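Local structure of 6-phosphogluconate dehydratase (Shewanella oneidensis, 2GP4) at residues A[31-36]-A[302-307]; A[41-46]-A[184-189]; A[253-258]-A[263-268]; A[364-369]-A[424-429]. The protein catalyses the dehydration of 6-phosphogluconate to 2-dehydro-3-deoxy-6-phosphogluconate, a step of the Entner-Doudoroff pathway. All coordinates share one frame; numbering follows the deposited sequence.

In the fold
Contacts 1 and 2 both hold the long N-terminal helix 23-51, and they touch where Val302 meets Leu186. Contact 1 is partly buried and mixes aliphatic packing with a water bridge; contact 2 is buried and rests on one phenol-to-carbonyl hydrogen bond. Contact 3, also buried, is a local closure in which a carboxylate holds the loop that follows its own helix; it meets contact 1 through Met257 and contact 4 through Phe266. Contact 4 is buried and apolar, and lies across the chain's centre from contact 2, their centres about 37 Å apart. It brings together the N-terminal and C-terminal parts of the dihydroxy-acid/6-phosphogluconate dehydratase family sequence.

Contact 1: residues A[31-36]-A[302-307]; sequences RIIARS and VNEKSI
Ile33 of the N-terminal helix 23-51 packs on Glu304, the first residue of helix 304-316, whose start is closed by a capping box of Asn303 and Ser306. The apolar part of the contact is small. Ile33 CG1 lies 3.7 Å from Glu304 CB, and the two side chains cross at about a right angle. Ile32 CG2 adds a looser touch on Glu304 CG, at 4.3 Å. Glu304 bends at chi2 (98°), which folds its carboxylate back along Ile33 instead of letting it run straight out.

The polar link is made by one water, which donates to Ile33 O at 2.6 Å and to Glu304 OE2 at 2.7 Å. A leucine in place of Glu304 would probably keep some of the contact with Ile33 but leave this water without its second acceptor.

On another flank of helix 23-51, Arg31 and Arg35 form salt bridges with Asp342 of helix 340-347. In the capping box, Asn303 N donates to Ser306 OG at 2.8 Å. The return bond runs from Ser306 N to Asn303 OD1, 3.0 Å long, with the donor standing above the plane of the side-chain carbonyl.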
loop_
_atom_site.group_PDB
_atom_site.type_symbol
_atom_site.label_atom_id
_atom_site.label_comp_id
_atom_site.label_asym_id
_atom_site.label_seq_id
_atom_site.Cartn_x
_atom_site.Cartn_y
_atom_site.Cartn_z
ATOM N N ARG A 31 -6.211 -13.545 -14.872
ATOM C CA ARG A 31 -6.549 -12.351 -15.642
ATOM C C ARG A 31 -5.344 -11.421 -15.744
ATOM O O ARG A 31 -5.078 -10.860 -16.809
ATOM C CB ARG A 31 -7.736 -11.616 -15.019
ATOM C CG ARG A 31 -8.190 -10.389 -15.810
ATOM C CD ARG A 31 -9.511 -9.842 -15.289
ATOM N NE ARG A 31 -9.393 -9.389 -13.901
ATOM C CZ ARG A 31 -10.410 -9.004 -13.141
ATOM N NH1 ARG A 31 -11.649 -9.019 -13.617
ATOM N NH2 ARG A 31 -10.183 -8.605 -11.900
ATOM N N ILE A 32 -4.627 -11.275 -14.630
ATOM C CA ILE A 32 -3.442 -10.427 -14.552
ATOM C C ILE A 32 -2.302 -11.009 -15.396
ATOM O O ILE A 32 -1.612 -10.269 -16.105
ATOM C CB ILE A 32 -3.008 -10.187 -13.077
ATOM C CG1 ILE A 32 -4.071 -9.357 -12.340
ATOM C CG2 ILE A 32 -1.671 -9.473 -13.008
ATOM C CD1 ILE A 32 -4.008 -9.449 -10.826
ATOM N N ILE A 33 -2.125 -12.330 -15.336
ATOM C CA ILE A 33 -1.125 -13.017 -16.146
ATOM C C ILE A 33 -1.390 -12.773 -17.632
ATOM O O ILE A 33 -0.464 -12.454 -18.387
ATOM C CB ILE A 33 -1.086 -14.539 -15.845
ATOM C CG1 ILE A 33 -0.563 -14.795 -14.424
ATOM C CG2 ILE A 33 -0.259 -15.305 -16.908
ATOM C CD1 ILE A 33 -0.807 -16.209 -13.912
ATOM N N ALA A 34 -2.654 -12.912 -18.038
ATOM C CA ALA A 34 -3.059 -12.727 -19.435
ATOM C C ALA A 34 -2.811 -11.302 -19.893
ATOM O O ALA A 34 -2.291 -11.069 -20.983
ATOM C CB ALA A 34 -4.530 -13.097 -19.630
ATOM N N ARG A 35 -3.178 -10.354 -19.041
ATOM C CA ARG A 35 -3.095 -8.942 -19.376
ATOM C C ARG A 35 -1.651 -8.448 -19.380
ATOM O O ARG A 35 -1.336 -7.486 -20.062
ATOM C CB ARG A 35 -3.936 -8.133 -18.392
ATOM C CG ARG A 35 -4.148 -6.681 -18.768
ATOM C CD ARG A 35 -5.178 -6.065 -17.853
ATOM N NE ARG A 35 -4.805 -6.255 -16.460
ATOM C CZ ARG A 35 -5.646 -6.575 -15.484
ATOM N NH1 ARG A 35 -6.936 -6.758 -15.730
ATOM N NH2 ARG A 35 -5.184 -6.723 -14.256
ATOM N N SER A 36 -0.789 -9.113 -18.616
ATOM C CA SER A 36 0.623 -8.744 -18.505
ATOM C C SER A 36 1.520 -9.541 -19.457
ATOM O O SER A 36 2.725 -9.287 -19.532
ATOM C CB SER A 36 1.113 -8.932 -17.065
ATOM O OG SER A 36 0.268 -8.276 -16.136
ATOM N N VAL A 302 9.401 -11.005 -7.520
ATOM C CA VAL A 302 8.228 -10.208 -7.834
ATOM C C VAL A 302 7.634 -10.776 -9.126
ATOM O O VAL A 302 8.265 -10.737 -10.186
ATOM C CB VAL A 302 8.560 -8.702 -7.979
ATOM C CG1 VAL A 302 7.341 -7.923 -8.443
ATOM C CG2 VAL A 302 9.103 -8.131 -6.653
ATOM N N ASN A 303 6.435 -11.337 -9.008
ATOM C CA ASN A 303 5.711 -11.912 -10.139
ATOM C C ASN A 303 4.220 -11.766 -9.888
ATOM O O ASN A 303 3.826 -11.235 -8.850
ATOM C CB ASN A 303 6.093 -13.383 -10.371
ATOM C CG ASN A 303 5.791 -14.268 -9.171
ATOM O OD1 ASN A 303 4.638 -14.420 -8.767
ATOM N ND2 ASN A 303 6.826 -14.861 -8.605
ATOM N N GLU A 304 3.404 -12.237 -10.827
ATOM C CA GLU A 304 1.953 -12.097 -10.744
ATOM C C GLU A 304 1.367 -12.692 -9.459
ATOM O O GLU A 304 0.531 -12.061 -8.808
ATOM C CB GLU A 304 1.274 -12.697 -11.979
ATOM C CG GLU A 304 1.738 -12.102 -13.320
ATOM C CD GLU A 304 2.802 -12.939 -14.037
ATOM O OE1 GLU A 304 3.726 -13.460 -13.381
ATOM O OE2 GLU A 304 2.713 -13.067 -15.277
ATOM N N LYS A 305 1.822 -13.887 -9.091
ATOM C CA LYS A 305 1.325 -14.568 -7.893
ATOM C C LYS A 305 1.717 -13.836 -6.612
ATOM O O LYS A 305 0.915 -13.737 -5.675
ATOM C CB LYS A 305 1.843 -16.003 -7.827
ATOM C CG LYS A 305 1.246 -16.943 -8.855
ATOM C CD LYS A 305 2.032 -18.232 -8.898
ATOM C CE LYS A 305 1.709 -19.035 -10.141
ATOM N NZ LYS A 305 0.400 -19.742 -10.027
ATOM N N SER A 306 2.953 -13.336 -6.569
ATOM C CA SER A 306 3.453 -12.674 -5.366
ATOM C C SER A 306 2.831 -11.286 -5.211
ATOM O O SER A 306 2.575 -10.841 -4.094
ATOM C CB SER A 306 4.985 -12.631 -5.338
ATOM O OG SER A 306 5.512 -11.953 -6.461
ATOM N N ILE A 307 2.571 -10.628 -6.338
ATOM C CA ILE A 307 1.815 -9.375 -6.356
ATOM C C ILE A 307 0.389 -9.575 -5.832
ATOM O O ILE A 307 -0.068 -8.832 -4.952
ATOM C CB ILE A 307 1.816 -8.723 -7.766
ATOM C CG1 ILE A 307 3.189 -8.100 -8.065
ATOM C CG2 ILE A 307 0.707 -7.670 -7.905
ATOM C CD1 ILE A 307 3.605 -6.972 -7.113
HETATM O O HOH W 1 2.081 -12.512 -17.823
#

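Contact 2: residues A[41-46]-A[184-189]; sequences EAYLAA and GALSFG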
loop_
_atom_site.group_PDB
_atom_site.type_symbol
_atom_site.label_atom_id
_atom_site.label_comp_id
_atom_site.label_asym_id
_atom_site.label_seq_id
_atom_site.Cartn_x
_atom_site.Cartn_y
_atom_site.Cartn_z
ATOM N N GLU A 41 6.798 -10.653 -20.549
ATOM C CA GLU A 41 7.772 -11.320 -21.419
ATOM C C GLU A 41 8.936 -10.401 -21.783
ATOM O O GLU A 41 10.086 -10.844 -21.833
ATOM C CB GLU A 41 7.107 -11.892 -22.680
ATOM C CG GLU A 41 6.536 -13.299 -22.475
ATOM C CD GLU A 41 5.530 -13.733 -23.551
ATOM O OE1 GLU A 41 5.117 -12.894 -24.388
ATOM O OE2 GLU A 41 5.144 -14.928 -23.546
ATOM N N ALA A 42 8.635 -9.123 -22.006
ATOM C CA ALA A 42 9.650 -8.142 -22.386
ATOM C C ALA A 42 10.552 -7.779 -21.207
ATOM O O ALA A 42 11.766 -7.608 -21.373
ATOM C CB ALA A 42 9.005 -6.892 -22.990
ATOM N N TYR A 43 9.950 -7.674 -20.022
ATOM C CA TYR A 43 10.696 -7.437 -18.798
ATOM C C TYR A 43 11.711 -8.553 -18.557
ATOM O O TYR A 43 12.903 -8.286 -18.378
ATOM C CB TYR A 43 9.753 -7.280 -17.593
ATOM C CG TYR A 43 10.478 -7.033 -16.287
ATOM C CD1 TYR A 43 11.141 -5.827 -16.056
ATOM C CD2 TYR A 43 10.520 -8.011 -15.294
ATOM C CE1 TYR A 43 11.813 -5.592 -14.869
ATOM C CE2 TYR A 43 11.193 -7.784 -14.091
ATOM C CZ TYR A 43 11.835 -6.568 -13.890
ATOM O OH TYR A 43 12.511 -6.325 -12.721
ATOM N N LEU A 44 11.246 -9.799 -18.570
ATOM C CA LEU A 44 12.142 -10.948 -18.356
ATOM C C LEU A 44 13.196 -11.123 -19.455
ATOM O O LEU A 44 14.300 -11.581 -19.181
ATOM C CB LEU A 44 11.350 -12.244 -18.144
ATOM C CG LEU A 44 10.356 -12.250 -16.974
ATOM C CD1 LEU A 44 9.568 -13.552 -16.946
ATOM C CD2 LEU A 44 11.050 -11.999 -15.630
ATOM N N ALA A 45 12.857 -10.751 -20.687
ATOM C CA ALA A 45 13.828 -10.755 -21.789
ATOM C C ALA A 45 14.952 -9.746 -21.544
ATOM O O ALA A 45 16.127 -10.057 -21.747
ATOM C CB ALA A 45 13.138 -10.481 -23.122
ATOM N N ALA A 46 14.584 -8.547 -21.090
ATOM C CA ALA A 46 15.552 -7.497 -20.775
ATOM C C ALA A 46 16.449 -7.894 -19.607
ATOM O O ALA A 46 17.664 -7.679 -19.654
ATOM C CB ALA A 46 14.843 -6.194 -20.480
ATOM N N GLY A 184 12.819 1.086 -7.928
ATOM C CA GLY A 184 14.193 1.276 -8.384
ATOM C C GLY A 184 14.930 -0.041 -8.527
ATOM O O GLY A 184 15.667 -0.246 -9.491
ATOM N N ALA A 185 14.724 -0.936 -7.563
ATOM C CA ALA A 185 15.356 -2.249 -7.566
ATOM C C ALA A 185 14.953 -3.076 -8.789
ATOM O O ALA A 185 15.793 -3.750 -9.385
ATOM C CB ALA A 185 15.026 -2.998 -6.298
ATOM N N LEU A 186 13.677 -3.016 -9.171
ATOM C CA LEU A 186 13.205 -3.783 -10.327
ATOM C C LEU A 186 13.821 -3.348 -11.667
ATOM O O LEU A 186 13.774 -4.101 -12.643
ATOM C CB LEU A 186 11.675 -3.816 -10.382
ATOM C CG LEU A 186 11.015 -4.545 -9.203
ATOM C CD1 LEU A 186 9.553 -4.128 -9.059
ATOM C CD2 LEU A 186 11.163 -6.072 -9.302
ATOM N N SER A 187 14.411 -2.154 -11.707
ATOM C CA SER A 187 15.234 -1.750 -12.849
ATOM C C SER A 187 16.474 -2.634 -12.973
ATOM O O SER A 187 17.030 -2.789 -14.058
ATOM C CB SER A 187 15.647 -0.282 -12.741
ATOM O OG SER A 187 14.728 0.550 -13.417
ATOM N N PHE A 188 16.899 -3.200 -11.846
ATOM C CA PHE A 188 18.046 -4.097 -11.799
ATOM C C PHE A 188 17.563 -5.479 -11.387
ATOM O O PHE A 188 18.189 -6.162 -10.577
ATOM C CB PHE A 188 19.102 -3.540 -10.843
ATOM C CG PHE A 188 19.714 -2.252 -11.322
ATOM C CD1 PHE A 188 19.022 -1.047 -11.202
ATOM C CD2 PHE A 188 20.966 -2.246 -11.925
ATOM C CE1 PHE A 188 19.573 0.138 -11.661
ATOM C CE2 PHE A 188 21.527 -1.060 -12.387
ATOM C CZ PHE A 188 20.831 0.135 -12.249
ATOM N N GLY A 189 16.438 -5.875 -11.986
ATOM C CA GLY A 189 15.711 -7.079 -11.624
ATOM C C GLY A 189 16.449 -8.393 -11.756
ATOM O O GLY A 189 15.992 -9.407 -11.232
#
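Tyr43 reaches out from helix 23-51 to the turn at Leu186 to Gly189, by the end of helix 179-186, and its phenol oxygen does nearly all the touching. At the root, CB starts off to one side of the turn, neither facing it nor turned from it. CG then stands anti to the backbone N (chi1 180°), and this extended first torsion carries the ring across to the other segment. Farther out, Tyr43 CE1 comes to 3.3 Å from Leu186 O, and Tyr43 CZ lies 4.5 Å from Leu186 CB. The carbonyl oxygen sits at the ring's edge, in its plane, so the meeting is edge-on and not over a face.

At the tip, Tyr43 OH donates to Leu186 O over 2.6 Å. The hydroxyl lies in the carbonyl plane, on a lone pair, with a C=O...donor angle of 125°. The same OH is 3.5 Å from Leu186 CB and 3.5 Å from Gly189 CA. Gly189, with no side chain, lets the hydroxyl come this near its CA.

Leu186 to Gly189 form a type I beta turn, whose own bond from Gly189 N to Leu186 O is weak. A phenylalanine in place of Tyr43 would probably leave Leu186 O without this donor and the turn less firmly tied to the helix. Gly189 is also tied by its backbone to Gly299. Chemically, the contact is one directed bond in a buried setting: the phenol's proton is given to a buried carbonyl oxygen, and the in-plane geometry ties the orientation of the ring to that of the turn.

Contact 3: residues A[253-258]-A[263-268]; sequences MLEVMG and GSSFVN
Gly263 opens the returning loop by giving its backbone N-H to Glu255, on helix 252-256, which ends in a Schellman motif at Gly258. The bond from Gly263 N to Glu255 OE1 is 2.7 Å long and almost straight, at 178°, and it uses the syn lone pair of OE1, on the side of the other oxygen. Gly263 CA follows at 3.6 Å from Glu255 OE1. A chi1 of -171° extends Glu255 away from its own N, and a bend at chi2 turns the carboxylate towards the loop. The positive phi of Gly263 (66°) is a conformation that glycine adopts more easily than other residues.

Next, Ser264 turns its hydroxyl to Leu261 O, while its own carbonyl oxygen accepts from Arg274 of helix 272-287; its part in this contact is slight.

Ser265 adds only a weak bond, OG to Glu255 OE2 at 3.4 Å; the firmer partner of that oxygen is Gln260 NE2. The carboxylate thus has a backbone amide on one oxygen, and Gln260 with a weak serine bond on the other, which is likely to resist rotation of the group and satisfies its polar atoms in a buried place.

Phe266 follows; the end of its side chain comes nearer to the helix without touching it. Its ring meets that of His368, the planes about 10° apart, and Phe266 CE1 lies 3.4 Å from Ile364 CG1.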
loop_
_atom_site.group_PDB
_atom_site.type_symbol
_atom_site.label_atom_id
_atom_site.label_comp_id
_atom_site.label_asym_id
_atom_site.label_seq_id
_atom_site.Cartn_x
_atom_site.Cartn_y
_atom_site.Cartn_z
HETATM N N MSE A 253 3.809 -6.033 3.460
HETATM C CA MSE A 253 3.805 -6.380 2.042
HETATM C C MSE A 253 5.065 -7.161 1.666
HETATM O O MSE A 253 4.989 -8.155 0.952
HETATM C CB MSE A 253 3.666 -5.120 1.170
HETATM C CG MSE A 253 3.400 -5.399 -0.317
HETATM SE SE MSE A 253 3.971 -3.982 -1.572
HETATM C CE MSE A 253 5.851 -3.790 -1.043
ATOM N N LEU A 254 6.219 -6.718 2.158
ATOM C CA LEU A 254 7.492 -7.400 1.888
ATOM C C LEU A 254 7.531 -8.815 2.469
ATOM O O LEU A 254 8.265 -9.676 1.974
ATOM C CB LEU A 254 8.687 -6.591 2.418
ATOM C CG LEU A 254 9.085 -5.253 1.784
ATOM C CD1 LEU A 254 9.283 -5.363 0.270
ATOM C CD2 LEU A 254 8.068 -4.179 2.121
ATOM N N GLU A 255 6.739 -9.036 3.517
ATOM C CA GLU A 255 6.645 -10.330 4.181
ATOM C C GLU A 255 5.907 -11.365 3.327
ATOM O O GLU A 255 6.428 -12.456 3.100
ATOM C CB GLU A 255 5.962 -10.173 5.545
ATOM C CG GLU A 255 5.994 -11.412 6.424
ATOM C CD GLU A 255 7.254 -11.528 7.265
ATOM O OE1 GLU A 255 7.572 -12.659 7.681
ATOM O OE2 GLU A 255 7.922 -10.504 7.524
ATOM N N VAL A 256 4.707 -11.020 2.855
ATOM C CA VAL A 256 3.888 -11.936 2.044
ATOM C C VAL A 256 4.461 -12.178 0.652
ATOM O O VAL A 256 4.223 -13.221 0.048
ATOM C CB VAL A 256 2.413 -11.465 1.896
ATOM C CG1 VAL A 256 1.613 -11.844 3.109
ATOM C CG2 VAL A 256 2.332 -9.965 1.622
HETATM N N MSE A 257 5.208 -11.198 0.156
HETATM C CA MSE A 257 5.828 -11.272 -1.157
HETATM C C MSE A 257 7.204 -11.937 -1.102
HETATM O O MSE A 257 7.880 -12.062 -2.120
HETATM C CB MSE A 257 5.926 -9.877 -1.765
HETATM C CG MSE A 257 4.579 -9.271 -2.116
HETATM SE SE MSE A 257 4.740 -7.534 -2.978
HETATM C CE MSE A 257 5.887 -8.057 -4.467
ATOM N N GLY A 258 7.606 -12.357 0.095
ATOM C CA GLY A 258 8.856 -13.080 0.302
ATOM C C GLY A 258 10.092 -12.283 -0.062
ATOM O O GLY A 258 11.047 -12.827 -0.614
ATOM N N GLY A 263 9.527 -13.274 9.414
ATOM C CA GLY A 263 9.431 -12.721 10.759
ATOM C C GLY A 263 10.502 -11.717 11.135
ATOM O O GLY A 263 10.675 -11.411 12.311
ATOM N N SER A 264 11.212 -11.186 10.145
ATOM C CA SER A 264 12.319 -10.265 10.410
ATOM C C SER A 264 11.903 -8.822 10.737
ATOM O O SER A 264 12.669 -8.091 11.363
ATOM C CB SER A 264 13.316 -10.269 9.251
ATOM O OG SER A 264 12.713 -9.756 8.079
ATOM N N SER A 265 10.706 -8.418 10.321
ATOM C CA SER A 265 10.271 -7.029 10.478
ATOM C C SER A 265 9.765 -6.667 11.879
ATOM O O SER A 265 9.600 -5.487 12.196
ATOM C CB SER A 265 9.227 -6.650 9.412
ATOM O OG SER A 265 8.208 -7.624 9.290
ATOM N N PHE A 266 9.541 -7.674 12.716
ATOM C CA PHE A 266 8.942 -7.453 14.032
ATOM C C PHE A 266 9.916 -7.580 15.185
ATOM O O PHE A 266 9.520 -7.476 16.346
ATOM C CB PHE A 266 7.757 -8.393 14.239
ATOM C CG PHE A 266 6.673 -8.202 13.237
ATOM C CD1 PHE A 266 5.754 -7.167 13.378
ATOM C CD2 PHE A 266 6.583 -9.038 12.134
ATOM C CE1 PHE A 266 4.756 -6.983 12.442
ATOM C CE2 PHE A 266 5.589 -8.859 11.194
ATOM C CZ PHE A 266 4.671 -7.829 11.350
ATOM N N VAL A 267 11.185 -7.808 14.868
ATOM C CA VAL A 267 12.223 -7.875 15.883
ATOM C C VAL A 267 12.600 -6.451 16.275
ATOM O O VAL A 267 12.800 -5.591 15.411
ATOM C CB VAL A 267 13.462 -8.658 15.388
ATOM C CG1 VAL A 267 14.468 -8.846 16.512
ATOM C CG2 VAL A 267 13.044 -10.007 14.833
ATOM N N ASN A 268 12.664 -6.207 17.580
ATOM C CA ASN A 268 13.051 -4.911 18.120
ATOM C C ASN A 268 14.455 -4.567 17.629
ATOM O O ASN A 268 15.293 -5.465 17.512
ATOM C CB ASN A 268 13.011 -4.964 19.649
ATOM C CG ASN A 268 12.640 -3.637 20.273
ATOM O OD1 ASN A 268 11.463 -3.277 20.342
ATOM N ND2 ASN A 268 13.643 -2.903 20.745
#

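Contact 4: residues A[364-369]-A[424-429]; sequences INHFHA and TEVLTS
The start of helix 364-370 runs past an irregular loop between strands 411-416 and 440-445, with the CA atoms of Phe367 and Val426 6.2 Å apart. The loop lies against the helix as a buried apolar contact, joining the N-terminal and C-terminal parts of the dihydroxy-acid/6-phosphogluconate dehydratase family sequence.

Val426 is the wedge, and its two methyls divide the work. CG2 forms a CH-pi contact with the His366 ring: it is 3.9 Å from the centroid, 21° off the ring normal, and displaced towards the rim so that CE1 is the closest ring atom. CG1 turns instead to the helix backbone, 3.8 Å from Phe367 CA. On the helix side, chi1 near -164° swings the imidazole of His366 out to the loop.

Leu427 takes the next place along. Its CD2 comes 4.0 Å from Phe367 O, while the side chain also packs on Phe375 and Leu376 of helix 372-383. Phe367 in turn touches Met373 of that helix, which therefore borders both sides of the contact. Backbone hydrogen bonds of Val426 with Arg355 and of Thr428 with Leu353 hold the loop from elsewhere in the chain. The phenylalanine ring meets the leucine obliquely, Phe367 CE1 lying 3.7 Å from Leu427 CD1.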
loop_
_atom_site.group_PDB
_atom_site.type_symbol
_atom_site.label_atom_id
_atom_site.label_comp_id
_atom_site.label_asym_id
_atom_site.label_seq_id
_atom_site.Cartn_x
_atom_site.Cartn_y
_atom_site.Cartn_z
ATOM N N ILE A 364 1.286 -2.497 16.223
ATOM C CA ILE A 364 1.905 -3.577 15.462
ATOM C C ILE A 364 2.480 -4.680 16.368
ATOM O O ILE A 364 2.323 -5.862 16.070
ATOM C CB ILE A 364 2.953 -3.034 14.423
ATOM C CG1 ILE A 364 3.290 -4.087 13.362
ATOM C CG2 ILE A 364 4.214 -2.504 15.097
ATOM C CD1 ILE A 364 2.286 -4.160 12.225
ATOM N N ASN A 365 3.111 -4.290 17.477
ATOM C CA ASN A 365 3.658 -5.244 18.449
ATOM C C ASN A 365 2.581 -6.103 19.118
ATOM O O ASN A 365 2.810 -7.281 19.406
ATOM C CB ASN A 365 4.499 -4.519 19.506
ATOM C CG ASN A 365 5.721 -3.829 18.910
ATOM O OD1 ASN A 365 6.635 -4.482 18.396
ATOM N ND2 ASN A 365 5.740 -2.502 18.978
ATOM N N HIS A 366 1.415 -5.497 19.356
ATOM C CA HIS A 366 0.233 -6.181 19.881
ATOM C C HIS A 366 -0.280 -7.187 18.846
ATOM O O HIS A 366 -0.647 -8.315 19.190
ATOM C CB HIS A 366 -0.864 -5.152 20.187
ATOM C CG HIS A 366 -1.969 -5.662 21.064
ATOM N ND1 HIS A 366 -2.369 -6.982 21.082
ATOM C CD2 HIS A 366 -2.781 -5.014 21.934
ATOM C CE1 HIS A 366 -3.366 -7.128 21.935
ATOM N NE2 HIS A 366 -3.636 -5.950 22.465
ATOM N N PHE A 367 -0.308 -6.758 17.585
ATOM C CA PHE A 367 -0.655 -7.620 16.460
ATOM C C PHE A 367 0.263 -8.839 16.405
ATOM O O PHE A 367 -0.205 -9.969 16.241
ATOM C CB PHE A 367 -0.595 -6.827 15.147
ATOM C CG PHE A 367 -0.642 -7.677 13.910
ATOM C CD1 PHE A 367 -1.826 -8.278 13.502
ATOM C CD2 PHE A 367 0.501 -7.863 13.139
ATOM C CE1 PHE A 367 -1.871 -9.061 12.351
ATOM C CE2 PHE A 367 0.464 -8.646 11.985
ATOM C CZ PHE A 367 -0.727 -9.242 11.592
ATOM N N HIS A 368 1.564 -8.595 16.559
ATOM C CA HIS A 368 2.572 -9.644 16.489
ATOM C C HIS A 368 2.474 -10.625 17.656
ATOM O O HIS A 368 2.565 -11.829 17.460
ATOM C CB HIS A 368 3.972 -9.037 16.407
ATOM C CG HIS A 368 5.069 -10.055 16.392
ATOM N ND1 HIS A 368 5.899 -10.269 17.470
ATOM C CD2 HIS A 368 5.463 -10.926 15.433
ATOM C CE1 HIS A 368 6.763 -11.224 17.173
ATOM N NE2 HIS A 368 6.521 -11.638 15.941
ATOM N N ALA A 369 2.276 -10.099 18.861
ATOM C CA ALA A 369 2.108 -10.923 20.055
ATOM C C ALA A 369 0.847 -11.801 20.017
ATOM O O ALA A 369 0.817 -12.875 20.621
ATOM C CB ALA A 369 2.127 -10.053 21.304
ATOM N N THR A 424 -8.470 -12.408 19.786
ATOM C CA THR A 424 -9.444 -12.317 18.693
ATOM C C THR A 424 -10.125 -10.946 18.573
ATOM O O THR A 424 -11.023 -10.759 17.749
ATOM C CB THR A 424 -10.517 -13.432 18.783
ATOM O OG1 THR A 424 -11.151 -13.392 20.071
ATOM C CG2 THR A 424 -9.892 -14.811 18.559
ATOM N N GLU A 425 -9.701 -9.991 19.392
ATOM C CA GLU A 425 -10.069 -8.596 19.181
ATOM C C GLU A 425 -9.068 -7.878 18.268
ATOM O O GLU A 425 -9.359 -6.802 17.756
ATOM C CB GLU A 425 -10.220 -7.858 20.515
ATOM C CG GLU A 425 -11.574 -8.064 21.187
ATOM C CD GLU A 425 -11.788 -7.134 22.380
ATOM O OE1 GLU A 425 -10.916 -7.095 23.278
ATOM O OE2 GLU A 425 -12.840 -6.448 22.422
ATOM N N VAL A 426 -7.899 -8.482 18.059
ATOM C CA VAL A 426 -6.847 -7.883 17.239
ATOM C C VAL A 426 -6.572 -8.712 15.984
ATOM O O VAL A 426 -6.407 -8.166 14.892
ATOM C CB VAL A 426 -5.530 -7.708 18.041
ATOM C CG1 VAL A 426 -4.403 -7.205 17.145
ATOM C CG2 VAL A 426 -5.737 -6.769 19.220
ATOM N N LEU A 427 -6.526 -10.031 16.153
ATOM C CA LEU A 427 -6.193 -10.944 15.070
ATOM C C LEU A 427 -7.112 -12.159 15.086
ATOM O O LEU A 427 -7.365 -12.744 16.141
ATOM C CB LEU A 427 -4.733 -11.374 15.187
ATOM C CG LEU A 427 -4.145 -12.370 14.189
ATOM C CD1 LEU A 427 -4.270 -11.892 12.758
ATOM C CD2 LEU A 427 -2.690 -12.593 14.548
ATOM N N THR A 428 -7.604 -12.545 13.913
ATOM C CA THR A 428 -8.606 -13.593 13.852
ATOM C C THR A 428 -8.366 -14.606 12.728
ATOM O O THR A 428 -7.626 -14.335 11.777
ATOM C CB THR A 428 -10.035 -12.986 13.799
ATOM O OG1 THR A 428 -10.990 -13.952 14.249
ATOM C CG2 THR A 428 -10.386 -12.510 12.407
ATOM N N SER A 429 -8.994 -15.772 12.859
ATOM C CA SER A 429 -8.932 -16.825 11.846
ATOM C C SER A 429 -9.908 -16.516 10.722
ATOM O O SER A 429 -10.848 -15.739 10.919
ATOM C CB SER A 429 -9.308 -18.162 12.472
ATOM O OG SER A 429 -10.647 -18.118 12.923
#